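HD-GYP domain-containing protein (Bdellovibrio bacteriovorus, PDB 3TM8) is an HD-GYP family protein that binds two iron ions and is probably related in function to cyclic-di-GMP phosphodiesterases. Local coordinates at residues Leu177-Leu185 with Gln316-Leu325; Leu31-Ala41 with Leu53-Leu64. All blocks are in the same frame, centred on the assembly; numbering follows the deposited sequence.

Interaction 1. Residues Leu177-Leu185 with Gln316-Leu325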
loop_
_atom_site.group_PDB
_atom_site.type_symbol
_atom_site.label_atom_id
_atom_site.label_comp_id
_atom_site.label_asym_id
_atom_site.label_seq_id
_atom_site.Cartn_x
_atom_site.Cartn_y
_atom_site.Cartn_z
ATOM N N LEU A 177 3.850 -6.539 5.375
ATOM C CA LEU A 177 5.120 -7.034 5.878
ATOM C C LEU A 177 5.412 -6.434 7.243
ATOM O O LEU A 177 5.949 -7.107 8.117
ATOM C CB LEU A 177 6.249 -6.697 4.910
ATOM C CG LEU A 177 6.199 -7.329 3.520
ATOM C CD1 LEU A 177 7.271 -6.717 2.628
ATOM C CD2 LEU A 177 6.367 -8.850 3.598
ATOM N N SER A 178 5.044 -5.172 7.440
ATOM C CA SER A 178 5.277 -4.528 8.732
ATOM C C SER A 178 4.461 -5.157 9.868
ATOM O O SER A 178 4.967 -5.325 10.982
ATOM C CB SER A 178 5.006 -3.022 8.653
ATOM O OG SER A 178 5.933 -2.369 7.795
ATOM N N ILE A 179 3.204 -5.489 9.595
ATOM C CA ILE A 179 2.377 -6.159 10.604
ATOM C C ILE A 179 3.006 -7.495 10.990
ATOM O O ILE A 179 3.144 -7.823 12.177
ATOM C CB ILE A 179 0.935 -6.411 10.090
ATOM C CG1 ILE A 179 0.173 -5.089 9.966
ATOM C CG2 ILE A 179 0.195 -7.386 11.022
ATOM C CD1 ILE A 179 -1.054 -5.166 9.062
ATOM N N ALA A 180 3.410 -8.265 9.986
ATOM C CA ALA A 180 4.022 -9.562 10.242
ATOM C C ALA A 180 5.343 -9.415 10.995
ATOM O O ALA A 180 5.628 -10.193 11.905
ATOM C CB ALA A 180 4.225 -10.334 8.943
ATOM N N LEU A 181 6.145 -8.419 10.628
ATOM C CA LEU A 181 7.420 -8.178 11.302
ATOM C C LEU A 181 7.193 -7.786 12.765
ATOM O O LEU A 181 7.881 -8.264 13.673
ATOM C CB LEU A 181 8.227 -7.111 10.557
ATOM C CG LEU A 181 9.559 -6.690 11.178
ATOM C CD1 LEU A 181 10.466 -7.892 11.394
ATOM C CD2 LEU A 181 10.222 -5.686 10.262
ATOM N N ALA A 182 6.213 -6.919 12.994
ATOM C CA ALA A 182 5.875 -6.499 14.348
ATOM C C ALA A 182 5.514 -7.701 15.216
ATOM O O ALA A 182 5.955 -7.802 16.368
ATOM C CB ALA A 182 4.726 -5.495 14.313
ATOM N N GLN A 183 4.720 -8.614 14.664
ATOM C CA GLN A 183 4.377 -9.841 15.371
ATOM C C GLN A 183 5.626 -10.636 15.746
ATOM O O GLN A 183 5.737 -11.119 16.867
ATOM C CB GLN A 183 3.436 -10.715 14.540
ATOM C CG GLN A 183 3.019 -11.998 15.251
ATOM C CD GLN A 183 2.052 -12.846 14.440
ATOM O OE1 GLN A 183 2.060 -12.819 13.208
ATOM N NE2 GLN A 183 1.207 -13.603 15.135
ATOM N N LYS A 184 6.563 -10.780 14.808
ATOM C CA LYS A 184 7.788 -11.540 15.064
ATOM C C LYS A 184 8.656 -10.904 16.149
ATOM O O LYS A 184 9.352 -11.600 16.894
ATOM C CB LYS A 184 8.611 -11.675 13.785
ATOM C CG LYS A 184 7.953 -12.476 12.691
ATOM C CD LYS A 184 8.007 -13.951 12.972
ATOM C CE LYS A 184 7.761 -14.730 11.693
ATOM N NZ LYS A 184 8.105 -16.160 11.873
ATOM N N LEU A 185 8.614 -9.579 16.226
ATOM C CA LEU A 185 9.392 -8.824 17.200
ATOM C C LEU A 185 8.699 -8.700 18.550
ATOM O O LEU A 185 9.280 -8.178 19.499
ATOM C CB LEU A 185 9.682 -7.428 16.665
ATOM C CG LEU A 185 10.573 -7.384 15.428
ATOM C CD1 LEU A 185 10.591 -5.988 14.841
ATOM C CD2 LEU A 185 11.989 -7.833 15.780
ATOM N N GLN A 316 18.095 -8.748 12.467
ATOM C CA GLN A 316 16.888 -9.453 12.907
ATOM C C GLN A 316 15.660 -9.117 12.047
ATOM O O GLN A 316 14.814 -9.981 11.806
ATOM C CB GLN A 316 16.600 -9.266 14.407
ATOM C CG GLN A 316 16.302 -7.846 14.873
ATOM C CD GLN A 316 17.537 -7.098 15.327
ATOM O OE1 GLN A 316 18.601 -7.211 14.726
ATOM N NE2 GLN A 316 17.405 -6.337 16.404
ATOM N N HIS A 317 15.558 -7.876 11.582
ATOM C CA HIS A 317 14.447 -7.525 10.703
ATOM C C HIS A 317 14.565 -8.263 9.385
ATOM O O HIS A 317 13.582 -8.795 8.872
ATOM C CB HIS A 317 14.421 -6.031 10.410
ATOM C CG HIS A 317 14.032 -5.185 11.578
ATOM N ND1 HIS A 317 13.791 -3.833 11.462
ATOM C CD2 HIS A 317 13.853 -5.491 12.884
ATOM C CE1 HIS A 317 13.474 -3.341 12.647
ATOM N NE2 HIS A 317 13.512 -4.326 13.528
ATOM N N ILE A 318 15.770 -8.281 8.830
ATOM C CA ILE A 318 15.961 -8.907 7.530
ATOM C C ILE A 318 15.705 -10.410 7.609
ATOM O O ILE A 318 15.063 -10.976 6.730
ATOM C CB ILE A 318 17.344 -8.586 6.941
ATOM C CG1 ILE A 318 17.459 -7.077 6.728
ATOM C CG2 ILE A 318 17.552 -9.320 5.627
ATOM C CD1 ILE A 318 16.221 -6.465 6.082
ATOM N N GLN A 319 16.173 -11.043 8.676
ATOM C CA GLN A 319 15.919 -12.466 8.878
ATOM C C GLN A 319 14.425 -12.760 9.037
ATOM O O GLN A 319 13.899 -13.691 8.427
ATOM C CB GLN A 319 16.692 -12.980 10.094
ATOM C CG GLN A 319 18.202 -12.871 9.927
ATOM C CD GLN A 319 18.988 -13.349 11.133
ATOM O OE1 GLN A 319 20.070 -13.904 10.981
ATOM N NE2 GLN A 319 18.464 -13.114 12.336
ATOM N N HIS A 320 13.739 -11.968 9.855
ATOM C CA HIS A 320 12.302 -12.163 10.031
ATOM C C HIS A 320 11.563 -11.972 8.702
ATOM O O HIS A 320 10.655 -12.739 8.379
ATOM C CB HIS A 320 11.731 -11.209 11.084
ATOM C CG HIS A 320 12.003 -11.614 12.503
ATOM N ND1 HIS A 320 11.935 -12.920 12.942
ATOM C CD2 HIS A 320 12.308 -10.869 13.591
ATOM C CE1 HIS A 320 12.198 -12.963 14.237
ATOM N NE2 HIS A 320 12.425 -11.731 14.654
ATOM N N LEU A 321 11.928 -10.936 7.945
ATOM C CA LEU A 321 11.273 -10.654 6.668
ATOM C C LEU A 321 11.522 -11.776 5.678
ATOM O O LEU A 321 10.618 -12.180 4.940
ATOM C CB LEU A 321 11.716 -9.299 6.111
ATOM C CG LEU A 321 11.095 -8.113 6.857
ATOM C CD1 LEU A 321 11.880 -6.820 6.651
ATOM C CD2 LEU A 321 9.618 -7.928 6.484
ATOM N N ASN A 322 12.744 -12.292 5.660
ATOM C CA ASN A 322 13.037 -13.458 4.839
ATOM C C ASN A 322 12.107 -14.619 5.191
ATOM O O ASN A 322 11.519 -15.244 4.302
ATOM C CB ASN A 322 14.504 -13.857 4.967
ATOM C CG ASN A 322 14.862 -15.038 4.096
ATOM O OD1 ASN A 322 14.778 -14.963 2.870
ATOM N ND2 ASN A 322 15.286 -16.132 4.721
ATOM N N ASP A 323 11.938 -14.874 6.487
ATOM C CA ASP A 323 11.051 -15.944 6.949
ATOM C C ASP A 323 9.591 -15.684 6.566
ATOM O O ASP A 323 8.882 -16.592 6.136
ATOM C CB ASP A 323 11.161 -16.144 8.465
ATOM C CG ASP A 323 12.495 -16.719 8.888
ATOM O OD1 ASP A 323 13.239 -17.222 8.018
ATOM O OD2 ASP A 323 12.790 -16.683 10.102
ATOM N N ILE A 324 9.146 -14.445 6.725
ATOM C CA ILE A 324 7.788 -14.069 6.337
ATOM C C ILE A 324 7.533 -14.336 4.850
ATOM O O ILE A 324 6.485 -14.866 4.485
ATOM C CB ILE A 324 7.502 -12.595 6.682
ATOM C CG1 ILE A 324 7.451 -12.418 8.203
ATOM C CG2 ILE A 324 6.202 -12.120 6.036
ATOM C CD1 ILE A 324 7.637 -10.995 8.659
ATOM N N LEU A 325 8.495 -13.984 4.002
ATOM C CA LEU A 325 8.367 -14.202 2.563
ATOM C C LEU A 325 8.373 -15.693 2.217
ATOM O O LEU A 325 7.833 -16.106 1.196
ATOM C CB LEU A 325 9.485 -13.475 1.817
ATOM C CG LEU A 325 9.386 -11.947 1.834
ATOM C CD1 LEU A 325 10.669 -11.317 1.308
ATOM C CD2 LEU A 325 8.166 -11.477 1.046
HETATM O O HOH W 1 11.415 -15.450 11.997
#

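Interaction 2. Residues Leu31-Ala41 with Leu53-Leu64. With DMS (dimethyl sulfoxide), chain G.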
loop_
_atom_site.group_PDB
_atom_site.type_symbol
_atom_site.label_atom_id
_atom_site.label_comp_id
_atom_site.label_asym_id
_atom_site.label_seq_id
_atom_site.Cartn_x
_atom_site.Cartn_y
_atom_site.Cartn_z
ATOM N N LEU A 31 -12.630 -2.332 -7.419
ATOM C CA LEU A 31 -13.332 -3.319 -8.244
ATOM C C LEU A 31 -12.671 -4.675 -8.049
ATOM O O LEU A 31 -11.661 -4.984 -8.685
ATOM C CB LEU A 31 -13.326 -2.898 -9.720
ATOM C CG LEU A 31 -14.014 -1.551 -9.965
ATOM C CD1 LEU A 31 -13.780 -1.103 -11.410
ATOM C CD2 LEU A 31 -15.512 -1.609 -9.646
ATOM N N ARG A 32 -13.213 -5.459 -7.121
ATOM C CA ARG A 32 -12.567 -6.690 -6.696
ATOM C C ARG A 32 -13.617 -7.710 -6.307
ATOM O O ARG A 32 -14.749 -7.351 -5.975
ATOM C CB ARG A 32 -11.662 -6.443 -5.475
ATOM C CG ARG A 32 -10.482 -5.496 -5.696
ATOM C CD ARG A 32 -9.366 -6.126 -6.545
ATOM N NE ARG A 32 -8.280 -5.175 -6.816
ATOM C CZ ARG A 32 -7.215 -4.985 -6.038
ATOM N NH1 ARG A 32 -7.032 -5.715 -4.949
ATOM N NH2 ARG A 32 -6.306 -4.079 -6.368
ATOM N N GLY A 33 -13.234 -8.981 -6.327
ATOM C CA GLY A 33 -14.089 -10.030 -5.815
ATOM C C GLY A 33 -15.209 -10.433 -6.747
ATOM O O GLY A 33 -15.317 -9.948 -7.882
ATOM N N ASP A 34 -16.057 -11.324 -6.246
ATOM C CA ASP A 34 -17.068 -11.989 -7.060
ATOM C C ASP A 34 -18.433 -11.291 -7.131
ATOM O O ASP A 34 -19.321 -11.753 -7.846
ATOM C CB ASP A 34 -17.233 -13.455 -6.620
ATOM C CG ASP A 34 -17.698 -13.595 -5.175
ATOM O OD1 ASP A 34 -17.367 -12.739 -4.328
ATOM O OD2 ASP A 34 -18.405 -14.582 -4.888
ATOM N N GLN A 35 -18.609 -10.183 -6.415
ATOM C CA GLN A 35 -19.882 -9.468 -6.490
ATOM C C GLN A 35 -20.085 -8.901 -7.893
ATOM O O GLN A 35 -19.191 -8.278 -8.449
ATOM C CB GLN A 35 -19.992 -8.345 -5.451
ATOM C CG GLN A 35 -21.358 -7.667 -5.499
ATOM C CD GLN A 35 -21.518 -6.457 -4.592
ATOM O OE1 GLN A 35 -22.555 -5.790 -4.637
ATOM N NE2 GLN A 35 -20.502 -6.157 -3.776
ATOM N N LYS A 36 -21.264 -9.115 -8.465
ATOM C CA LYS A 36 -21.547 -8.594 -9.801
ATOM C C LYS A 36 -21.834 -7.102 -9.722
ATOM O O LYS A 36 -22.624 -6.660 -8.883
ATOM C CB LYS A 36 -22.738 -9.321 -10.434
ATOM C CG LYS A 36 -22.514 -10.806 -10.658
ATOM C CD LYS A 36 -23.660 -11.403 -11.456
ATOM C CE LYS A 36 -23.518 -12.909 -11.601
ATOM N NZ LYS A 36 -24.641 -13.487 -12.393
ATOM N N ILE A 37 -21.208 -6.318 -10.593
ATOM C CA ILE A 37 -21.437 -4.883 -10.571
ATOM C C ILE A 37 -22.788 -4.564 -11.202
ATOM O O ILE A 37 -23.170 -5.182 -12.186
ATOM C CB ILE A 37 -20.294 -4.095 -11.270
ATOM C CG1 ILE A 37 -20.211 -4.419 -12.761
ATOM C CG2 ILE A 37 -18.954 -4.372 -10.579
ATOM C CD1 ILE A 37 -19.108 -3.625 -13.490
ATOM N N ASP A 38 -23.516 -3.614 -10.624
ATOM C CA ASP A 38 -24.796 -3.168 -11.178
ATOM C C ASP A 38 -24.630 -1.752 -11.722
ATOM O O ASP A 38 -25.483 -0.886 -11.514
ATOM C CB ASP A 38 -25.894 -3.211 -10.106
ATOM C CG ASP A 38 -27.261 -2.782 -10.631
ATOM O OD1 ASP A 38 -27.581 -3.092 -11.794
ATOM O OD2 ASP A 38 -28.019 -2.129 -9.875
ATOM N N PHE A 39 -23.507 -1.529 -12.399
ATOM C CA PHE A 39 -23.196 -0.262 -13.058
ATOM C C PHE A 39 -22.187 -0.530 -14.174
ATOM O O PHE A 39 -21.436 -1.503 -14.112
ATOM C CB PHE A 39 -22.594 0.739 -12.065
ATOM C CG PHE A 39 -21.469 0.170 -11.237
ATOM C CD1 PHE A 39 -20.150 0.244 -11.665
ATOM C CD2 PHE A 39 -21.738 -0.442 -10.026
ATOM C CE1 PHE A 39 -19.119 -0.293 -10.893
ATOM C CE2 PHE A 39 -20.719 -0.986 -9.257
ATOM C CZ PHE A 39 -19.409 -0.909 -9.684
ATOM N N ASN A 40 -22.188 0.303 -15.214
ATOM C CA ASN A 40 -21.091 0.299 -16.181
ATOM C C ASN A 40 -19.866 1.002 -15.608
ATOM O O ASN A 40 -19.991 1.856 -14.741
ATOM C CB ASN A 40 -21.475 1.085 -17.436
ATOM C CG ASN A 40 -22.452 0.359 -18.336
ATOM O OD1 ASN A 40 -22.688 -0.853 -18.211
ATOM N ND2 ASN A 40 -23.012 1.110 -19.284
ATOM N N ALA A 41 -18.688 0.694 -16.148
ATOM C CA ALA A 41 -17.487 1.472 -15.838
ATOM C C ALA A 41 -16.721 1.769 -17.119
ATOM O O ALA A 41 -16.642 0.932 -18.026
ATOM C CB ALA A 41 -16.602 0.771 -14.809
ATOM N N LEU A 53 -16.252 -1.928 -18.593
ATOM C CA LEU A 53 -16.901 -2.921 -17.744
ATOM C C LEU A 53 -18.409 -2.753 -17.831
ATOM O O LEU A 53 -18.927 -1.636 -17.780
ATOM C CB LEU A 53 -16.444 -2.771 -16.290
ATOM C CG LEU A 53 -14.929 -2.690 -16.082
ATOM C CD1 LEU A 53 -14.612 -2.485 -14.604
ATOM C CD2 LEU A 53 -14.221 -3.925 -16.621
ATOM N N ARG A 54 -19.115 -3.867 -17.938
ATOM C CA ARG A 54 -20.557 -3.818 -18.127
ATOM C C ARG A 54 -21.307 -4.355 -16.929
ATOM O O ARG A 54 -20.786 -5.167 -16.178
ATOM C CB ARG A 54 -20.931 -4.601 -19.377
ATOM C CG ARG A 54 -20.503 -3.910 -20.645
ATOM C CD ARG A 54 -20.518 -4.858 -21.809
ATOM N NE ARG A 54 -20.212 -4.161 -23.052
ATOM C CZ ARG A 54 -18.992 -3.777 -23.410
ATOM N NH1 ARG A 54 -17.954 -4.019 -22.615
ATOM N NH2 ARG A 54 -18.810 -3.147 -24.561
ATOM N N ARG A 55 -22.545 -3.897 -16.766
ATOM C CA ARG A 55 -23.412 -4.412 -15.720
ATOM C C ARG A 55 -23.375 -5.936 -15.748
ATOM O O ARG A 55 -23.534 -6.553 -16.801
ATOM C CB ARG A 55 -24.845 -3.886 -15.892
ATOM C CG ARG A 55 -24.923 -2.360 -15.898
ATOM C CD ARG A 55 -26.346 -1.790 -16.029
ATOM N NE ARG A 55 -26.230 -0.353 -16.253
ATOM C CZ ARG A 55 -26.144 0.201 -17.455
ATOM N NH1 ARG A 55 -26.244 -0.557 -18.538
ATOM N NH2 ARG A 55 -25.986 1.514 -17.572
ATOM N N GLY A 56 -23.142 -6.540 -14.588
ATOM C CA GLY A 56 -23.099 -7.986 -14.472
ATOM C C GLY A 56 -21.690 -8.552 -14.362
ATOM O O GLY A 56 -21.512 -9.723 -14.032
ATOM N N ASP A 57 -20.680 -7.731 -14.634
ATOM C CA ASP A 57 -19.293 -8.205 -14.554
ATOM C C ASP A 57 -18.808 -8.406 -13.111
ATOM O O ASP A 57 -19.287 -7.760 -12.182
ATOM C CB ASP A 57 -18.334 -7.250 -15.275
ATOM C CG ASP A 57 -18.513 -7.255 -16.783
ATOM O OD1 ASP A 57 -19.273 -8.101 -17.294
ATOM O OD2 ASP A 57 -17.880 -6.411 -17.449
ATOM N N SER A 58 -17.848 -9.304 -12.932
ATOM C CA SER A 58 -17.190 -9.471 -11.633
ATOM C C SER A 58 -15.702 -9.736 -11.844
ATOM O O SER A 58 -15.253 -9.886 -12.980
ATOM C CB SER A 58 -17.836 -10.592 -10.811
ATOM O OG SER A 58 -17.724 -11.832 -11.481
ATOM N N PHE A 59 -14.938 -9.802 -10.756
ATOM C CA PHE A 59 -13.488 -9.705 -10.873
ATOM C C PHE A 59 -12.716 -10.684 -10.016
ATOM O O PHE A 59 -11.524 -10.495 -9.754
ATOM C CB PHE A 59 -13.070 -8.252 -10.638
ATOM C CG PHE A 59 -13.718 -7.333 -11.611
ATOM C CD1 PHE A 59 -13.242 -7.262 -12.911
ATOM C CD2 PHE A 59 -14.885 -6.654 -11.287
ATOM C CE1 PHE A 59 -13.872 -6.484 -13.853
ATOM C CE2 PHE A 59 -15.524 -5.865 -12.232
ATOM C CZ PHE A 59 -15.016 -5.782 -13.515
ATOM N N GLU A 60 -13.390 -11.758 -9.621
ATOM C CA GLU A 60 -12.754 -12.792 -8.815
ATOM C C GLU A 60 -11.794 -13.643 -9.656
ATOM O O GLU A 60 -11.978 -13.801 -10.867
ATOM C CB GLU A 60 -13.820 -13.666 -8.142
ATOM C CG GLU A 60 -14.453 -14.748 -9.028
ATOM C CD GLU A 60 -15.508 -14.234 -10.004
ATOM O OE1 GLU A 60 -15.809 -13.022 -10.010
ATOM O OE2 GLU A 60 -16.044 -15.065 -10.767
ATOM N N GLY A 61 -10.763 -14.186 -9.014
ATOM C CA GLY A 61 -9.829 -15.075 -9.690
ATOM C C GLY A 61 -9.190 -14.460 -10.923
ATOM O O GLY A 61 -8.712 -13.328 -10.882
ATOM N N GLU A 62 -9.197 -15.206 -12.024
ATOM C CA GLU A 62 -8.566 -14.758 -13.264
ATOM C C GLU A 62 -9.272 -13.564 -13.902
ATOM O O GLU A 62 -8.702 -12.884 -14.758
ATOM C CB GLU A 62 -8.469 -15.909 -14.269
ATOM C CG GLU A 62 -7.580 -17.053 -13.812
ATOM C CD GLU A 62 -7.446 -18.148 -14.856
ATOM O OE1 GLU A 62 -8.141 -18.074 -15.892
ATOM O OE2 GLU A 62 -6.645 -19.082 -14.640
ATOM N N ARG A 63 -10.504 -13.299 -13.484
ATOM C CA ARG A 63 -11.234 -12.160 -14.025
ATOM C C ARG A 63 -10.563 -10.847 -13.651
ATOM O O ARG A 63 -10.767 -9.835 -14.313
ATOM C CB ARG A 63 -12.696 -12.174 -13.576
ATOM C CG ARG A 63 -13.501 -13.301 -14.198
ATOM C CD ARG A 63 -14.943 -13.334 -13.701
ATOM N NE ARG A 63 -15.711 -14.344 -14.425
ATOM C CZ ARG A 63 -16.902 -14.801 -14.053
ATOM N NH1 ARG A 63 -17.477 -14.344 -12.946
ATOM N NH2 ARG A 63 -17.516 -15.722 -14.784
ATOM N N LEU A 64 -9.750 -10.858 -12.600
ATOM C CA LEU A 64 -9.063 -9.645 -12.187
ATOM C C LEU A 64 -8.046 -9.177 -13.226
ATOM O O LEU A 64 -7.675 -8.010 -13.245
ATOM C CB LEU A 64 -8.393 -9.835 -10.828
ATOM C CG LEU A 64 -7.817 -8.567 -10.195
ATOM C CD1 LEU A 64 -8.877 -7.477 -10.065
ATOM C CD2 LEU A 64 -7.198 -8.903 -8.848
HETATM S S DMS G . -6.393 -2.860 -10.228
HETATM O O DMS G . -6.376 -2.228 -8.556
HETATM C C1 DMS G . -4.792 -2.395 -10.938
HETATM C C2 DMS G . -6.227 -4.663 -10.258
HETATM O O HOH W 2 -10.718 -9.898 -7.246
HETATM O O HOH W 3 -19.364 -13.895 -9.693
#

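Interaction 1. Residues Leu177-Leu185 with Gln316-Leu325
L181 and I324 are the two knobs of this helix pair. L181 sits among H317, H320, L321 and I324, and I324 sits among L177, A180, K184 and L181. With chi1 at 177°, the L181 CG swings away from the backbone N, and both methyls reach the histidines of the other helix. Its CD1 meets H320 CB at 3.6 Å, while its CD2 lies over one face of the H317 ring, offset toward the rim. In the other direction, I324 CD1 presses on A180 CB at 3.5 Å, tighter than a usual carbon contact.

The second pairing is a CH-pi contact. K184 CB stands over the centre of the H320 ring, 3.6 Å from its centroid and 8° off the normal. L185 CD2 comes to the edge of the same ring. The K184 chain then bends at chi2 and slides past I324. Its NZ forms a salt bridge with the terminal carboxylate of L328. A water joins H320 ND1 to D323 OD2, with a weak bond from K184 NZ.

L177 closes the far end against L321, I324 and L325. The axes of 177-185 and 316-325 approach to 9.7 Å, with 117° between their N-to-C directions. This knobs-into-holes packing joins helix 315-325 to helix 167-185, which carries the iron ligand H170, in the all-helical HD domain fold.

Interaction 2. Residues Leu31-Ala41 with Leu53-Leu64
L53 meets L31, A41 and I37 in an apolar patch. L53 CD1 and L31 CD1 touch tip to tip at 3.6 Å, and L53 CD1 also touches A41 CB. The backbones of A41 and L53 form an antiparallel hydrogen-bonded pair: A41 N donates to L53 O and L53 N to A41 O, each at 2.9 Å.

I37 lies across L53 at about a right angle, its CD1 4.0 Å from L53 CB. Its CG1 stands between the backbone N and the carbonyl carbon (chi1 64°), which carries CD1 toward L53 and the carbonyl of R54. The CG2 branch reaches the edge of the F59 ring. The backbone of I37 is held from both ends: I37 N donates to D57 O at 2.9 Å, and G56 N donates to I37 O at 2.8 Å. These bonds fasten the type II turn R54-D57 to the 31-41 segment. Within the turn, D57 OD2 accepts R54 N from above the carboxylate plane.

R55 is extended from CG to NE. Its CG lies against the F39 backbone, and its chain crosses the N40 side chain at a slant. The N40 amide lies over one face of its guanidinium, with the two planes 40° apart. N40 OD1 also takes a weak bond from R55 N. R55 NE forms a salt bridge with E81, and N40 ND2 bonds to Y42 OH.

Farther along, F59 N donates to G33 O at 2.9 Å, and one water bridges G33 N and F59 O. R32 NH1 hydrogen-bonds to D110 O and Q113 OE1, while NH2 donates to a dimethyl sulfoxide, probably from the crystallisation liquor.

The two loops flank the hairpin 41-45/48-53. L31, Q35, I37 and F39 pack on helix 82-97, A41 and L53 touch strand 74-78, and R32 reaches helix 105-125.

From the N terminus, the chain passes strand 23-27 and enters interaction 2. That contact closes a short loop, the hairpin 41-45/48-53, with only 11 residues between its segments. The chain then runs through strand 74-78 and helices 82-97, 105-125, 130-149 and 153-158 before interaction 1 opens at 177-185. Interaction 1 closes a long loop of 130 residues, which is rich in helix and carries most of the iron ligands. The two contacts follow in series and neither nest nor cross. The nearest atoms of interactions 1 and 2 are about 15 Å apart. Interaction 2 ties the loop between strands 23-27 and 41-45 to the loop between strands 48-53 and 74-78; interaction 1 ties the C-terminal helix to helix 167-185.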